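Local coordinates for uncharacterized protein Q64V53_BACFR (Bacteroides fragilis, PDB 2RA8) that is of unknown function but joins a WGR domain to leucine-rich repeats, a pairing consistent with a role in binding other macromolecules, at residues 238-241 with 242-245. Sequence-based numbering, arbitrary orientation.
Sequences DMNV and FRPL
M239 reaches F242 twice, through its backbone carbonyl and through its selenium. The O of M239 accepts from the N of F242 at 3.3 Å, closing an i to i+3 turn, while SE of this selenomethionine lies at the ring edge, 3.8 Å from CE2 of F242, in a Met-aromatic contact. Bends at both chi2 and chi3 curl the M239 chain, which also packs on V268 and M271 of helix 265-274. Next, N240 is held at its N-H by OD1 of D238, an Asx turn in which the donor stands above the carboxylate plane. Its O accepts the N-H of R243 at 3.3 Å, and its side chain runs alongside that of R243. OD1 of N240 comes to 2.7 Å from NH1 of R243, but the N-H points well off the line to the acceptor and the bond is weak; amide and guanidinium are twisted 53° apart. The stronger grip on this arginine is the salt bridge from its NH2 to E270. This short helical stretch, ending in a 3-10 turn at 243-245, lies in the connection between parallel strands 223-227 and 256-260 and packs between helices 207-215 and 265-274, consistent with the convex layer of a leucine-rich-repeat fold, with F242 and L245 buried against neighbouring elements. V241 places CG1 between its own N and carbonyl carbon (chi1 63°), which carries the methyl over the centre of the F242 ring as a CH-pi contact, 3.8 Å from the centroid and 11° off the normal. D207 and V210 of helix 207-215 also touch V241, and V210 meets F242 as well. CD of P244 packs beside the O of V241, at 3.3 Å.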
ATOM      1  N   ASP A 238      27.744   5.348  12.807  1.00 32.73           N
ATOM      2  CA  ASP A 238      28.724   4.284  13.032  1.00 26.19           C
ATOM      3  C   ASP A 238      28.086   2.915  12.962  1.00 30.02           C
ATOM      4  O   ASP A 238      27.360   2.501  13.869  1.00 27.28           O
ATOM      5  CB  ASP A 238      29.421   4.487  14.390  1.00 33.74           C
ATOM      6  CG  ASP A 238      30.343   3.330  14.760  1.00 40.87           C
ATOM      7  OD1 ASP A 238      31.008   2.777  13.860  1.00 52.39           O
ATOM      8  OD2 ASP A 238      30.412   2.981  15.959  1.00 38.88           O
HETATM    9  N   MSE A 239      28.374   2.198  11.881  1.00 17.92           N
HETATM   10  CA  MSE A 239      27.816   0.877  11.653  1.00 23.98           C
HETATM   11  C   MSE A 239      28.425  -0.223  12.497  1.00 26.00           C
HETATM   12  O   MSE A 239      27.847  -1.309  12.614  1.00 35.91           O
HETATM   13  CB  MSE A 239      27.971   0.513  10.181  1.00 23.96           C
HETATM   14  CG  MSE A 239      27.090   1.327   9.233  1.00 15.20           C
HETATM   15 SE   MSE A 239      25.226   0.808   9.381  1.00 46.16          SE
HETATM   16  CE  MSE A 239      25.266  -0.880   8.426  1.00 39.23           C
ATOM     17  N   ASN A 240      29.587   0.039  13.095  1.00 29.86           N
ATOM     18  CA  ASN A 240      30.260  -0.978  13.901  1.00 31.17           C
ATOM     19  C   ASN A 240      29.524  -1.323  15.167  1.00 29.89           C
ATOM     20  O   ASN A 240      29.833  -2.320  15.829  1.00 32.12           O
ATOM     21  CB  ASN A 240      31.695  -0.540  14.237  1.00 36.13           C
ATOM     22  CG  ASN A 240      32.625  -0.617  13.033  1.00 44.19           C
ATOM     23  OD1 ASN A 240      32.663  -1.624  12.328  1.00 41.29           O
ATOM     24  ND2 ASN A 240      33.383   0.445  12.800  1.00 31.24           N
ATOM     25  N   VAL A 241      28.533  -0.507  15.499  1.00 27.62           N
ATOM     26  CA  VAL A 241      27.736  -0.705  16.698  1.00 38.98           C
ATOM     27  C   VAL A 241      26.946  -1.995  16.632  1.00 36.25           C
ATOM     28  O   VAL A 241      26.732  -2.663  17.647  1.00 35.68           O
ATOM     29  CB  VAL A 241      26.769   0.489  16.896  1.00 40.02           C
ATOM     30  CG1 VAL A 241      25.790   0.555  15.741  1.00 36.85           C
ATOM     31  CG2 VAL A 241      26.043   0.366  18.219  1.00 48.22           C
ATOM     32  N   PHE A 242      26.523  -2.361  15.427  1.00 28.03           N
ATOM     33  CA  PHE A 242      25.733  -3.569  15.228  1.00 16.33           C
ATOM     34  C   PHE A 242      26.542  -4.855  15.303  1.00 21.49           C
ATOM     35  O   PHE A 242      26.021  -5.912  15.669  1.00 20.44           O
ATOM     36  CB  PHE A 242      25.025  -3.499  13.872  1.00 19.13           C
ATOM     37  CG  PHE A 242      24.100  -2.323  13.729  1.00 14.08           C
ATOM     38  CD1 PHE A 242      22.957  -2.216  14.515  1.00 17.82           C
ATOM     39  CD2 PHE A 242      24.366  -1.327  12.802  1.00 23.14           C
ATOM     40  CE1 PHE A 242      22.095  -1.130  14.371  1.00 23.50           C
ATOM     41  CE2 PHE A 242      23.513  -0.248  12.656  1.00 14.06           C
ATOM     42  CZ  PHE A 242      22.375  -0.150  13.443  1.00 24.59           C
ATOM     43  N   ARG A 243      27.831  -4.762  14.994  1.00 20.66           N
ATOM     44  CA  ARG A 243      28.688  -5.933  14.972  1.00 14.47           C
ATOM     45  C   ARG A 243      28.588  -6.884  16.149  1.00 21.48           C
ATOM     46  O   ARG A 243      28.484  -8.091  15.955  1.00 30.88           O
ATOM     47  CB  ARG A 243      30.155  -5.505  14.748  1.00 25.06           C
ATOM     48  CG  ARG A 243      30.427  -4.935  13.344  1.00 33.37           C
ATOM     49  CD  ARG A 243      31.923  -4.663  13.100  1.00 22.59           C
ATOM     50  NE  ARG A 243      32.381  -5.257  11.841  1.00 38.42           N
ATOM     51  CZ  ARG A 243      32.340  -4.655  10.656  1.00 38.92           C
ATOM     52  NH1 ARG A 243      31.866  -3.421  10.548  1.00 44.16           N
ATOM     53  NH2 ARG A 243      32.765  -5.290   9.573  1.00 48.69           N
ATOM     54  N   PRO A 244      28.617  -6.375  17.390  1.00 24.56           N
ATOM     55  CA  PRO A 244      28.519  -7.302  18.529  1.00 29.74           C
ATOM     56  C   PRO A 244      27.255  -8.146  18.574  1.00 29.62           C
ATOM     57  O   PRO A 244      27.211  -9.164  19.272  1.00 28.32           O
ATOM     58  CB  PRO A 244      28.643  -6.378  19.736  1.00 31.62           C
ATOM     59  CG  PRO A 244      29.546  -5.290  19.228  1.00 35.72           C
ATOM     60  CD  PRO A 244      28.973  -5.022  17.847  1.00 28.74           C
ATOM     61  N   LEU A 245      26.225  -7.731  17.832  1.00 26.27           N
ATOM     62  CA  LEU A 245      24.955  -8.465  17.774  1.00 22.55           C
ATOM     63  C   LEU A 245      25.106  -9.785  17.060  1.00 27.47           C
ATOM     64  O   LEU A 245      24.359 -10.730  17.309  1.00 24.89           O
ATOM     65  CB  LEU A 245      23.888  -7.644  17.038  1.00 15.70           C
ATOM     66  CG  LEU A 245      23.393  -6.363  17.702  1.00 18.75           C
ATOM     67  CD1 LEU A 245      22.679  -5.493  16.674  1.00 14.63           C
ATOM     68  CD2 LEU A 245      22.457  -6.716  18.843  1.00 26.65           C
TER